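PDB 3LV4: glycoside hydrolase YxiA from Bacillus licheniformis, which probably hydrolyses alpha-1,5-linked arabinan as a family 43 glycoside hydrolase, within the pathway of L-arabinan degradation. Local coordinates for residues F8-V13 with E317-V322; H14-I19 with Y304-T309; Y26-H31 with P79-L84; L32-S37 with T44-S49; G202-Y207 with N292-D297. All blocks are in the same frame, centred on the assembly; numbering follows the deposited sequence.

Interaction 1 of 5, residues F8-V13 with E317-V322; sequences FSEVTV and EHEVRV
Glu10 sets CG beside its backbone N, anti to the carbonyl carbon (chi1 -44°), and bends again at chi2; Arg321 also bends at chi2 (-65°), while Glu319 runs extended beyond CG, and the three charged ends meet. In the five-bladed beta-propeller of family 43, the N-terminal segment 8-13 here crosses strand 319-327 of the last blade. Arg321 grips Glu319 end-on, with NH1 and NH2 both donating to Glu319 OE1. The NH1 bond to that oxygen is 2.9 Å long, lies in the guanidinium plane and uses the anti lone pair. NH1 donates to Val320 O as well. Glu10 OE1 is 3.3 Å from Arg321 NH1 but well out of the guanidinium plane, so this salt bridge rests on charge alone. Arg339 is the stronger partner of Glu10. The OE1 atoms of Glu10 and Glu319 come within 3.7 Å, a like-charge contact that the arginines probably offset. An alanine in place of Glu319 would probably leave Arg321 NH2 without this acceptor and NH1 with Val320 O, so that the guanidinium is less firmly fixed. Val320 N donates to Val11 O over 3.1 Å and joins the two backbones. Val320 CG2 packs on Val13 CB at 3.6 Å. Thr12 CG2 sits 3.3 Å from His318 CE1. One water links Val13 N to His318 ND1, 2.8 Å from each, in the plane of the imidazole.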
# COMPACT_ATOMS: atom_id res chain seq x y z
N PHE A 8 18.84 -3.93 10.83
CA PHE A 8 17.38 -3.89 10.86
C PHE A 8 16.88 -4.47 12.17
O PHE A 8 17.50 -5.37 12.73
CB PHE A 8 16.80 -4.69 9.70
CG PHE A 8 17.23 -4.20 8.34
CD1 PHE A 8 16.59 -3.13 7.74
CD2 PHE A 8 18.28 -4.82 7.67
CE1 PHE A 8 16.99 -2.68 6.48
CE2 PHE A 8 18.69 -4.37 6.42
CZ PHE A 8 18.04 -3.30 5.82
N SER A 9 15.77 -3.93 12.67
CA SER A 9 15.09 -4.49 13.83
C SER A 9 13.63 -4.63 13.43
O SER A 9 12.99 -3.64 13.08
CB SER A 9 15.21 -3.56 15.05
OG SER A 9 16.57 -3.25 15.30
N GLU A 10 13.11 -5.86 13.48
CA GLU A 10 11.83 -6.16 12.87
C GLU A 10 10.66 -5.97 13.82
O GLU A 10 10.78 -6.13 15.04
CB GLU A 10 11.79 -7.60 12.33
CG GLU A 10 13.04 -8.06 11.57
CD GLU A 10 13.30 -7.28 10.29
OE1 GLU A 10 12.53 -6.34 9.97
OE2 GLU A 10 14.29 -7.61 9.60
N VAL A 11 9.51 -5.62 13.25
CA VAL A 11 8.27 -5.56 14.02
C VAL A 11 7.13 -6.19 13.26
O VAL A 11 7.20 -6.39 12.04
CB VAL A 11 7.88 -4.12 14.43
CG1 VAL A 11 8.87 -3.56 15.47
CG2 VAL A 11 7.76 -3.20 13.20
N THR A 12 6.07 -6.51 13.99
CA THR A 12 4.91 -7.14 13.41
C THR A 12 3.73 -6.18 13.56
O THR A 12 3.24 -5.94 14.67
CB THR A 12 4.63 -8.48 14.10
OG1 THR A 12 5.78 -9.33 13.92
CG2 THR A 12 3.42 -9.16 13.51
N VAL A 13 3.32 -5.60 12.43
CA VAL A 13 2.23 -4.63 12.39
C VAL A 13 1.49 -4.85 11.09
O VAL A 13 1.97 -4.44 10.03
CB VAL A 13 2.74 -3.16 12.46
CG1 VAL A 13 1.57 -2.17 12.35
CG2 VAL A 13 3.51 -2.90 13.73
N GLU A 317 3.34 -15.84 9.17
CA GLU A 317 4.19 -14.83 9.81
C GLU A 317 4.33 -13.61 8.91
O GLU A 317 4.54 -13.74 7.70
CB GLU A 317 5.58 -15.39 10.11
CG GLU A 317 5.59 -16.52 11.13
CD GLU A 317 6.97 -17.14 11.31
OE1 GLU A 317 7.98 -16.52 10.86
OE2 GLU A 317 7.05 -18.24 11.90
N HIS A 318 4.24 -12.42 9.50
CA HIS A 318 4.39 -11.20 8.74
C HIS A 318 5.20 -10.16 9.52
O HIS A 318 5.24 -10.19 10.76
CB HIS A 318 3.02 -10.64 8.33
CG HIS A 318 2.13 -10.33 9.49
ND1 HIS A 318 2.09 -9.10 10.09
CD2 HIS A 318 1.24 -11.11 10.16
CE1 HIS A 318 1.22 -9.12 11.09
NE2 HIS A 318 0.69 -10.33 11.15
N GLU A 319 5.85 -9.28 8.78
CA GLU A 319 6.62 -8.18 9.35
C GLU A 319 6.43 -6.95 8.47
O GLU A 319 5.98 -7.05 7.33
CB GLU A 319 8.11 -8.52 9.41
CG GLU A 319 8.44 -9.70 10.31
CD GLU A 319 9.91 -10.09 10.25
OE1 GLU A 319 10.66 -9.47 9.49
OE2 GLU A 319 10.31 -11.02 10.97
N VAL A 320 6.79 -5.79 9.01
CA VAL A 320 6.76 -4.54 8.27
C VAL A 320 7.99 -4.46 7.38
O VAL A 320 9.09 -4.82 7.79
CB VAL A 320 6.78 -3.34 9.24
CG1 VAL A 320 6.91 -2.03 8.46
CG2 VAL A 320 5.51 -3.33 10.10
N ARG A 321 7.79 -4.00 6.15
CA ARG A 321 8.90 -3.71 5.25
C ARG A 321 8.75 -2.31 4.70
O ARG A 321 7.64 -1.79 4.56
CB ARG A 321 8.98 -4.74 4.10
CG ARG A 321 9.51 -6.12 4.51
CD ARG A 321 10.97 -6.04 4.97
NE ARG A 321 11.57 -7.35 5.26
CZ ARG A 321 11.45 -7.99 6.42
NH1 ARG A 321 10.73 -7.47 7.41
NH2 ARG A 321 12.05 -9.16 6.59
N VAL A 322 9.88 -1.69 4.39
CA VAL A 322 9.92 -0.36 3.81
C VAL A 322 10.79 -0.41 2.56
O VAL A 322 11.94 -0.83 2.64
CB VAL A 322 10.53 0.66 4.80
CG1 VAL A 322 10.57 2.06 4.18
CG2 VAL A 322 9.73 0.68 6.10
O HOH W 1 10.04 -5.34 10.38
O HOH W 2 5.94 -11.68 12.96
O HOH W 3 3.77 -6.84 9.97

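Interaction 2 of 5, residues H14-I19 with Y304-T309; sequences HDPSII and YLIFHT
Asp15 OD1 accepts a weak hydrogen bond from His308 NE2, 3.3 Å long and bent to 132° at the hydrogen. The other carboxylate oxygen, OD2, is hydrogen-bonded to Ser30 OG, the stronger partner. His308 places CG between its backbone N and carbonyl carbon (chi1 67°), which lays the ring against His14 and Asp15. There it lies face to face with the His14 ring. The ring centroids are 3.8 Å apart and the planes make 23°. Asp15 N meets the edge of the His308 ring, 2.9 Å from CD2. This is a seam of the five-bladed beta-propeller: residues 14-18, leading into strand 17-21 of the first blade, run nearly opposite to 306-308 of strand 303-310 in the last, and side chains, not backbone bonds, join them. Asp15 is the predicted proton acceptor, and a bound calcium ion lies about 5 Å from its side chain. Away from the histidines the seam is apolar. Pro16 CG rests 3.6 Å from Phe307 C and 4.0 Å from Ile306 CG2. Ile18 crosses Ile306 at about a right angle, with its CG2 4.0 Å from Ile306 CD1.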
# COMPACT_ATOMS: atom_id res chain seq x y z
N HIS A 14 0.34 -5.50 11.16
CA HIS A 14 -0.45 -5.79 9.97
C HIS A 14 -1.13 -4.51 9.47
O HIS A 14 -1.65 -3.73 10.26
CB HIS A 14 -1.51 -6.85 10.30
CG HIS A 14 -1.92 -7.69 9.13
ND1 HIS A 14 -1.21 -8.80 8.72
CD2 HIS A 14 -2.99 -7.59 8.30
CE1 HIS A 14 -1.81 -9.35 7.68
NE2 HIS A 14 -2.89 -8.63 7.40
N ASP A 15 -1.09 -4.28 8.15
CA ASP A 15 -1.76 -3.13 7.55
C ASP A 15 -1.22 -1.79 8.07
O ASP A 15 -1.98 -0.92 8.50
CB ASP A 15 -3.27 -3.21 7.82
CG ASP A 15 -3.83 -4.59 7.53
OD1 ASP A 15 -3.57 -5.13 6.43
OD2 ASP A 15 -4.54 -5.14 8.41
N PRO A 16 0.11 -1.61 8.03
CA PRO A 16 0.74 -0.44 8.64
C PRO A 16 0.36 0.89 7.97
O PRO A 16 0.44 1.01 6.74
CB PRO A 16 2.24 -0.71 8.44
CG PRO A 16 2.27 -1.53 7.18
CD PRO A 16 1.09 -2.46 7.33
N SER A 17 -0.03 1.86 8.78
CA SER A 17 -0.32 3.21 8.30
C SER A 17 0.68 4.20 8.90
O SER A 17 0.69 4.44 10.12
CB SER A 17 -1.77 3.61 8.63
OG SER A 17 -2.24 4.63 7.75
N ILE A 18 1.52 4.77 8.04
CA ILE A 18 2.65 5.59 8.46
C ILE A 18 2.25 7.01 8.87
O ILE A 18 1.36 7.62 8.27
CB ILE A 18 3.72 5.66 7.33
CG1 ILE A 18 5.03 6.28 7.83
CG2 ILE A 18 3.19 6.43 6.11
CD1 ILE A 18 5.90 5.32 8.61
N ILE A 19 2.91 7.52 9.90
CA ILE A 19 2.76 8.93 10.27
C ILE A 19 4.03 9.37 10.96
O ILE A 19 4.60 8.63 11.77
CB ILE A 19 1.52 9.18 11.18
CG1 ILE A 19 1.48 10.65 11.64
CG2 ILE A 19 1.49 8.21 12.38
CD1 ILE A 19 0.22 11.04 12.43
N TYR A 304 8.64 6.66 0.13
CA TYR A 304 8.75 5.33 0.70
C TYR A 304 7.43 4.60 0.68
O TYR A 304 6.38 5.18 0.93
CB TYR A 304 9.22 5.41 2.15
CG TYR A 304 10.53 6.13 2.35
CD1 TYR A 304 11.73 5.46 2.26
CD2 TYR A 304 10.55 7.49 2.64
CE1 TYR A 304 12.93 6.12 2.46
CE2 TYR A 304 11.74 8.17 2.84
CZ TYR A 304 12.93 7.47 2.75
OH TYR A 304 14.12 8.13 2.95
N LEU A 305 7.50 3.31 0.39
CA LEU A 305 6.35 2.42 0.45
C LEU A 305 6.50 1.61 1.73
O LEU A 305 7.53 0.98 1.95
CB LEU A 305 6.37 1.48 -0.76
CG LEU A 305 5.13 0.60 -0.98
CD1 LEU A 305 3.97 1.45 -1.51
CD2 LEU A 305 5.45 -0.52 -1.95
N ILE A 306 5.48 1.65 2.58
CA ILE A 306 5.49 0.92 3.84
C ILE A 306 4.36 -0.10 3.81
O ILE A 306 3.22 0.25 3.53
CB ILE A 306 5.29 1.85 5.05
CG1 ILE A 306 6.38 2.92 5.10
CG2 ILE A 306 5.24 1.05 6.38
CD1 ILE A 306 6.00 4.21 4.40
N PHE A 307 4.68 -1.36 4.08
CA PHE A 307 3.70 -2.44 3.92
C PHE A 307 4.03 -3.60 4.83
O PHE A 307 5.10 -3.64 5.45
CB PHE A 307 3.64 -2.89 2.44
CG PHE A 307 4.97 -3.31 1.87
CD1 PHE A 307 5.91 -2.36 1.47
CD2 PHE A 307 5.28 -4.66 1.74
CE1 PHE A 307 7.14 -2.76 0.94
CE2 PHE A 307 6.51 -5.07 1.21
CZ PHE A 307 7.44 -4.12 0.81
N HIS A 308 3.12 -4.56 4.95
CA HIS A 308 3.49 -5.80 5.63
C HIS A 308 3.68 -6.87 4.57
O HIS A 308 3.24 -6.71 3.43
CB HIS A 308 2.44 -6.24 6.66
CG HIS A 308 1.14 -6.66 6.06
ND1 HIS A 308 0.98 -7.81 5.32
CD2 HIS A 308 -0.08 -6.06 6.09
CE1 HIS A 308 -0.27 -7.91 4.92
NE2 HIS A 308 -0.94 -6.86 5.38
N THR A 309 4.35 -7.94 4.94
CA THR A 309 4.51 -9.04 4.01
C THR A 309 4.68 -10.35 4.74
O THR A 309 5.16 -10.38 5.87
CB THR A 309 5.68 -8.78 3.02
OG1 THR A 309 5.67 -9.80 2.00
CG2 THR A 309 7.03 -8.78 3.73

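Interaction 3 of 5, residues Y26-H31 with P79-L84; sequences YVFGSH and PDVTQL
Gly29 and Pro79 mark the closest approach of the two backbones, with their CA atoms 6.0 Å apart. From there the segments run in roughly opposite directions and diverge, so that the CA atoms of Phe28 and Val81 are already 7.0 Å apart. No hydrogen bond joins them. Gly29 is nearly extended, and its carbonyl O lies 3.2 Å from Pro79 CD. The proline nitrogen carries no hydrogen to give, so its ring carbons meet the glycine backbone instead. Pro79 CG also comes within 4.1 Å of Phe28 CB. Beyond this point the contact is made by two side chains. Phe28 has CG anti to its carbonyl carbon (chi1 -68°), which lays one ring face under Val81. Val81 sends its CG2 methyl over one face of that ring. CG2 is 3.6 Å from the ring centroid and 15° off the normal, a CH-pi contact. The methyl sits a little toward the rim, 3.6 Å from both CG and CD1 of Phe28. In the five-bladed beta-propeller this is the joint between the first two blades, strand 24-29 belonging to the first and strand 80-83 to the second. Ile19 of the first blade and Met91 of the second also touch Val81. Polar ties run beside the apolar patch. Asp80 OD1 is hydrogen-bonded to Ser17 OG. Ser30, which follows Gly29, is hydrogen-bonded through OG to OD2 of Asp15, the predicted proton acceptor.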
# COMPACT_ATOMS: atom_id res chain seq x y z
N TYR A 26 5.96 6.53 12.94
CA TYR A 26 5.08 5.55 13.57
C TYR A 26 4.32 4.79 12.51
O TYR A 26 3.97 5.34 11.46
CB TYR A 26 4.08 6.27 14.49
CG TYR A 26 4.72 6.84 15.72
CD1 TYR A 26 5.30 8.11 15.71
CD2 TYR A 26 4.76 6.11 16.90
CE1 TYR A 26 5.89 8.63 16.84
CE2 TYR A 26 5.35 6.62 18.04
CZ TYR A 26 5.91 7.88 18.01
OH TYR A 26 6.50 8.38 19.15
N VAL A 27 4.07 3.50 12.77
CA VAL A 27 3.07 2.77 11.99
C VAL A 27 1.97 2.27 12.91
O VAL A 27 2.23 1.74 14.00
CB VAL A 27 3.67 1.59 11.17
CG1 VAL A 27 4.44 2.13 9.95
CG2 VAL A 27 4.54 0.68 12.05
N PHE A 28 0.73 2.47 12.47
CA PHE A 28 -0.43 1.96 13.20
C PHE A 28 -1.12 0.94 12.32
O PHE A 28 -1.39 1.21 11.15
CB PHE A 28 -1.40 3.09 13.56
CG PHE A 28 -0.85 4.05 14.59
CD1 PHE A 28 -0.09 5.14 14.19
CD2 PHE A 28 -1.09 3.85 15.94
CE1 PHE A 28 0.43 6.02 15.14
CE2 PHE A 28 -0.59 4.73 16.90
CZ PHE A 28 0.18 5.81 16.50
N GLY A 29 -1.39 -0.23 12.88
CA GLY A 29 -1.93 -1.33 12.10
C GLY A 29 -3.13 -1.96 12.76
O GLY A 29 -3.63 -1.46 13.77
N SER A 30 -3.59 -3.07 12.18
CA SER A 30 -4.71 -3.80 12.75
C SER A 30 -4.38 -4.35 14.15
O SER A 30 -3.21 -4.44 14.53
CB SER A 30 -5.14 -4.93 11.81
OG SER A 30 -5.56 -4.37 10.57
N HIS A 31 -5.43 -4.71 14.89
CA HIS A 31 -5.29 -5.27 16.24
C HIS A 31 -4.63 -4.29 17.19
O HIS A 31 -3.96 -4.69 18.16
CB HIS A 31 -4.53 -6.60 16.17
CG HIS A 31 -5.07 -7.52 15.12
ND1 HIS A 31 -4.33 -7.94 14.04
CD2 HIS A 31 -6.30 -8.05 14.96
CE1 HIS A 31 -5.08 -8.71 13.27
NE2 HIS A 31 -6.28 -8.79 13.80
N PRO A 79 -6.42 0.73 10.88
CA PRO A 79 -6.75 2.12 11.19
C PRO A 79 -5.96 3.12 10.35
O PRO A 79 -5.08 2.75 9.56
CB PRO A 79 -6.27 2.24 12.63
CG PRO A 79 -4.98 1.45 12.59
CD PRO A 79 -5.31 0.24 11.71
N ASP A 80 -6.26 4.39 10.53
CA ASP A 80 -5.31 5.44 10.18
C ASP A 80 -5.19 6.39 11.34
O ASP A 80 -6.15 6.60 12.08
CB ASP A 80 -5.74 6.20 8.92
CG ASP A 80 -4.64 7.12 8.41
OD1 ASP A 80 -3.45 6.78 8.62
OD2 ASP A 80 -4.95 8.18 7.82
N VAL A 81 -4.01 6.95 11.53
CA VAL A 81 -3.84 8.05 12.46
C VAL A 81 -3.33 9.24 11.67
O VAL A 81 -2.39 9.12 10.88
CB VAL A 81 -2.85 7.71 13.59
CG1 VAL A 81 -2.57 8.95 14.45
CG2 VAL A 81 -3.39 6.57 14.43
N THR A 82 -3.97 10.39 11.87
CA THR A 82 -3.58 11.59 11.15
C THR A 82 -3.60 12.78 12.10
O THR A 82 -4.51 12.91 12.92
CB THR A 82 -4.53 11.85 9.96
OG1 THR A 82 -4.44 10.76 9.04
CG2 THR A 82 -4.16 13.14 9.25
N GLN A 83 -2.57 13.63 12.01
CA GLN A 83 -2.53 14.85 12.80
C GLN A 83 -3.29 15.94 12.07
O GLN A 83 -2.98 16.24 10.91
CB GLN A 83 -1.08 15.30 13.03
CG GLN A 83 -0.94 16.33 14.13
CD GLN A 83 0.51 16.69 14.39
OE1 GLN A 83 1.37 16.48 13.54
NE2 GLN A 83 0.78 17.24 15.57
N LEU A 84 -4.27 16.54 12.73
CA LEU A 84 -5.00 17.65 12.14
C LEU A 84 -4.40 18.98 12.60
O LEU A 84 -3.42 19.02 13.33
CB LEU A 84 -6.49 17.58 12.47
CG LEU A 84 -7.22 16.31 12.04
CD1 LEU A 84 -8.72 16.53 12.05
CD2 LEU A 84 -6.74 15.83 10.67

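Interaction 4 of 5, residues L32-S37 with T44-S49; sequences LASAKS and TQISSS
A beta hairpin with a classic bulge pairs strand 33-37 with strand 44-47, and Ser34 faces both Ile46 and Ser47. Ser34 O takes two backbone donors from the same face of its carbonyl plane: Ile46 N at 2.9 Å and Ser47 N at 3.3 Å. Ser34 N in turn donates to Ser47 O. That oxygen also accepts from Gln45 NE2, which comes from the opposite face of its plane. The extra residue shifts the register by one, and Lys36 and Thr44 then form a regular antiparallel hydrogen-bonded pair, with Thr44 N 2.8 Å from Lys36 O. Two serine hydroxyls add a short relay. Ser34 and Ser47 both hold OG between backbone N and carbonyl carbon (chi1 64° and 62°), on the same side of the sheet. Ser34 OG donates to Ser47 OG across 2.9 Å, and Ser47 OG donates to Leu32 O at 2.7 Å. Ile46 turns toward the partner strand. Its CB is 3.3 Å from Ser34 OG, and its CD1 crosses the Lys36 chain 3.7 Å from CG. Lys36 NZ ends in a salt bridge with Glu114. Gln45 NE2 also bonds Thr12 O of the N-terminal segment. In the first propeller blade, strand 44-47 lies at the edge of the sheet, and strand 33-37 is bonded on its other side to strand 24-29.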
# COMPACT_ATOMS: atom_id res chain seq x y z
N LEU A 32 -4.82 -3.00 16.91
CA LEU A 32 -4.28 -1.93 17.75
C LEU A 32 -2.77 -2.11 17.92
O LEU A 32 -2.22 -1.84 18.99
CB LEU A 32 -5.00 -1.88 19.10
CG LEU A 32 -4.98 -0.53 19.84
CD1 LEU A 32 -5.42 0.60 18.91
CD2 LEU A 32 -5.85 -0.57 21.11
N ALA A 33 -2.13 -2.58 16.86
CA ALA A 33 -0.67 -2.76 16.84
C ALA A 33 0.01 -1.48 16.38
O ALA A 33 -0.55 -0.72 15.59
CB ALA A 33 -0.29 -3.92 15.92
N SER A 34 1.24 -1.26 16.85
CA SER A 34 2.00 -0.08 16.45
C SER A 34 3.49 -0.25 16.71
O SER A 34 3.91 -1.07 17.53
CB SER A 34 1.49 1.18 17.15
OG SER A 34 1.68 1.09 18.56
N ALA A 35 4.29 0.55 16.01
CA ALA A 35 5.74 0.49 16.12
C ALA A 35 6.30 1.84 15.74
O ALA A 35 5.61 2.65 15.11
CB ALA A 35 6.31 -0.59 15.22
N LYS A 36 7.56 2.09 16.10
CA LYS A 36 8.17 3.37 15.77
C LYS A 36 9.64 3.20 15.42
O LYS A 36 10.27 2.21 15.81
CB LYS A 36 8.01 4.36 16.92
CG LYS A 36 8.67 3.92 18.22
CD LYS A 36 8.65 5.03 19.26
CE LYS A 36 9.00 4.51 20.64
NZ LYS A 36 8.90 5.59 21.69
N SER A 37 10.18 4.16 14.69
CA SER A 37 11.60 4.16 14.34
C SER A 37 12.00 5.56 13.94
O SER A 37 11.14 6.37 13.57
CB SER A 37 11.88 3.21 13.17
OG SER A 37 11.31 3.71 11.97
N THR A 44 10.82 -0.32 16.78
CA THR A 44 10.53 -0.77 18.13
C THR A 44 9.04 -1.05 18.24
O THR A 44 8.22 -0.20 17.90
CB THR A 44 10.94 0.30 19.15
OG1 THR A 44 12.36 0.48 19.08
CG2 THR A 44 10.54 -0.12 20.55
N GLN A 45 8.69 -2.24 18.70
CA GLN A 45 7.28 -2.58 18.87
C GLN A 45 6.70 -1.83 20.06
O GLN A 45 7.26 -1.85 21.15
CB GLN A 45 7.13 -4.09 19.08
CG GLN A 45 5.69 -4.58 18.96
CD GLN A 45 5.33 -4.95 17.54
OE1 GLN A 45 6.11 -5.62 16.85
NE2 GLN A 45 4.15 -4.53 17.10
N ILE A 46 5.57 -1.16 19.85
CA ILE A 46 4.90 -0.44 20.93
C ILE A 46 3.71 -1.23 21.47
O ILE A 46 3.53 -1.34 22.69
CB ILE A 46 4.42 0.95 20.48
CG1 ILE A 46 5.61 1.83 20.09
CG2 ILE A 46 3.61 1.63 21.60
CD1 ILE A 46 5.19 3.03 19.24
N SER A 47 2.91 -1.78 20.56
CA SER A 47 1.72 -2.56 20.92
C SER A 47 1.48 -3.61 19.83
O SER A 47 1.96 -3.44 18.70
CB SER A 47 0.50 -1.64 21.06
OG SER A 47 0.19 -1.00 19.83
N SER A 48 0.74 -4.67 20.16
CA SER A 48 0.60 -5.82 19.26
C SER A 48 -0.81 -6.37 19.10
O SER A 48 -1.13 -6.99 18.09
CB SER A 48 1.51 -6.96 19.71
OG SER A 48 2.86 -6.54 19.66
N SER A 49 -1.66 -6.16 20.11
CA SER A 49 -3.01 -6.72 20.06
C SER A 49 -3.99 -5.93 20.90
O SER A 49 -3.61 -5.07 21.70
CB SER A 49 -3.02 -8.19 20.48
OG SER A 49 -2.79 -8.33 21.88

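Interaction 5 of 5, residues G202-Y207 with N292-D297; sequences GAYILY and NSAFYD
Tyr204 reaches from strand 200-208 to strand 285-296, the first strands of the fourth and fifth blades in the five-bladed beta-propeller. The two strands run nearly parallel, 10° apart, with axes 6.9 Å from each other. No clear direct hydrogen bond joins them. Tyr204 CB lies 3.8 Å from Asn292 O. CG is anti to the backbone N (chi1 -160°), and this carries the ring across the backbone of Ser293 and Ala294. Ser293 CA sits over the centre of the ring face, 3.6 Å from the centroid and 9° off the normal, a CH-pi contact. Farther out, the two sides of the ring meet different atoms. CE2 is 3.3 Å from Ser293 CB, and CE1 is 3.3 Å from Ala294 O. At the tip, OH reaches a water that donates to Ala294 O. The ring of His150 also stacks on Tyr204. An alanine in place of Tyr204 would probably open a gap above Ser293 and leave His150 without its stacking partner. Ser293 itself is tied to the first blade, its OG hydrogen-bonded to Pro16 O and Ile18 N. Leu206 continues the apolar contact, with CD2 3.8 Å from Ala294 CB and CD1 near Tyr296 CB. At the other end, Gly202 takes a positive phi, and its N makes a weak hydrogen bond to Asp148, predicted to be important for catalysis. A water there accepts from Asn292 N and donates to Gly202 O and, at 2.7 Å, to Asn292 OD1.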
# COMPACT_ATOMS: atom_id res chain seq x y z
N GLY A 202 -7.54 -1.60 1.34
CA GLY A 202 -6.30 -0.95 1.73
C GLY A 202 -5.91 0.25 0.89
O GLY A 202 -4.73 0.41 0.54
N ALA A 203 -6.89 1.09 0.55
CA ALA A 203 -6.63 2.33 -0.19
C ALA A 203 -5.66 3.27 0.54
O ALA A 203 -5.68 3.38 1.77
CB ALA A 203 -7.93 3.05 -0.49
N TYR A 204 -4.83 3.96 -0.23
CA TYR A 204 -3.95 4.96 0.35
C TYR A 204 -3.63 5.99 -0.73
O TYR A 204 -3.22 5.61 -1.83
CB TYR A 204 -2.66 4.32 0.88
CG TYR A 204 -1.97 5.22 1.88
CD1 TYR A 204 -1.05 6.18 1.46
CD2 TYR A 204 -2.26 5.13 3.24
CE1 TYR A 204 -0.44 7.02 2.37
CE2 TYR A 204 -1.65 5.97 4.15
CZ TYR A 204 -0.74 6.91 3.72
OH TYR A 204 -0.14 7.74 4.63
N ILE A 205 -3.83 7.27 -0.43
CA ILE A 205 -3.58 8.31 -1.43
C ILE A 205 -2.39 9.19 -1.08
O ILE A 205 -2.34 9.81 -0.01
CB ILE A 205 -4.85 9.16 -1.71
CG1 ILE A 205 -5.91 8.28 -2.39
CG2 ILE A 205 -4.50 10.37 -2.60
CD1 ILE A 205 -7.32 8.86 -2.39
N LEU A 206 -1.41 9.24 -1.99
CA LEU A 206 -0.22 10.07 -1.81
C LEU A 206 -0.00 11.02 -2.98
O LEU A 206 0.04 10.59 -4.14
CB LEU A 206 1.03 9.19 -1.63
CG LEU A 206 2.29 10.01 -1.34
CD1 LEU A 206 2.17 10.64 0.05
CD2 LEU A 206 3.56 9.18 -1.43
N TYR A 207 0.14 12.31 -2.68
CA TYR A 207 0.47 13.31 -3.69
C TYR A 207 1.97 13.41 -3.89
O TYR A 207 2.74 13.36 -2.93
CB TYR A 207 -0.05 14.68 -3.23
CG TYR A 207 0.18 15.81 -4.21
CD1 TYR A 207 1.19 16.74 -4.01
CD2 TYR A 207 -0.64 15.96 -5.33
CE1 TYR A 207 1.38 17.80 -4.91
CE2 TYR A 207 -0.45 17.00 -6.23
CZ TYR A 207 0.56 17.91 -6.01
OH TYR A 207 0.73 18.95 -6.91
N ASN A 292 -0.49 -1.24 2.00
CA ASN A 292 0.58 -0.29 2.20
C ASN A 292 0.10 1.05 2.69
O ASN A 292 -1.09 1.38 2.63
CB ASN A 292 1.35 -0.07 0.89
CG ASN A 292 0.57 0.76 -0.11
OD1 ASN A 292 -0.33 0.25 -0.78
ND2 ASN A 292 0.90 2.05 -0.20
N SER A 293 1.05 1.82 3.19
CA SER A 293 0.93 3.27 3.23
C SER A 293 2.14 3.80 2.48
O SER A 293 2.93 3.02 1.93
CB SER A 293 0.85 3.81 4.67
OG SER A 293 1.84 3.25 5.52
N ALA A 294 2.29 5.11 2.43
CA ALA A 294 3.39 5.69 1.67
C ALA A 294 3.67 7.08 2.23
O ALA A 294 2.78 7.73 2.78
CB ALA A 294 3.05 5.75 0.19
N PHE A 295 4.91 7.52 2.09
CA PHE A 295 5.36 8.74 2.72
C PHE A 295 6.24 9.49 1.75
O PHE A 295 7.12 8.90 1.12
CB PHE A 295 6.17 8.40 3.98
CG PHE A 295 6.61 9.59 4.78
CD1 PHE A 295 5.74 10.17 5.70
CD2 PHE A 295 7.89 10.10 4.64
CE1 PHE A 295 6.13 11.26 6.45
CE2 PHE A 295 8.29 11.20 5.39
CZ PHE A 295 7.41 11.78 6.29
N TYR A 296 5.98 10.79 1.60
CA TYR A 296 6.85 11.68 0.85
C TYR A 296 7.58 12.62 1.82
O TYR A 296 6.94 13.31 2.62
CB TYR A 296 6.07 12.47 -0.20
CG TYR A 296 6.90 13.55 -0.84
CD1 TYR A 296 7.85 13.25 -1.80
CD2 TYR A 296 6.77 14.89 -0.45
CE1 TYR A 296 8.63 14.24 -2.37
CE2 TYR A 296 7.54 15.88 -1.01
CZ TYR A 296 8.48 15.55 -1.97
OH TYR A 296 9.26 16.53 -2.53
N ASP A 297 8.91 12.64 1.75
CA ASP A 297 9.72 13.45 2.65
C ASP A 297 10.10 14.76 1.96
O ASP A 297 10.92 14.77 1.05
CB ASP A 297 10.98 12.67 3.06
CG ASP A 297 11.83 13.39 4.09
OD1 ASP A 297 11.80 14.63 4.14
OD2 ASP A 297 12.53 12.71 4.86
O HOH W 4 -2.65 -1.10 -0.23
O HOH W 5 -3.75 1.60 3.17
O HOH W 6 1.85 10.02 4.22

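In the fold
From the N terminus, segment 8-13 opens the widest loop, closed at 317-322 by interaction 1; the other four nest inside it. Interaction 2 (14-19 with 304-309) is next inward. Both bring the start of the chain to the last blade of the propeller. Within interaction 2, interaction 3 closes at 79-84 before interaction 5 opens at 202, so these two follow in series. Interaction 4, a local hairpin, is nested in interaction 3. No two loops cross. Interaction 3 ties the first blade to the second, and interaction 5 the fourth to the fifth. Interactions 2 and 5 touch where strands 285-296 and 303-310 pair, and interactions 3 and 4 where strands 24-29 and 33-37 pair.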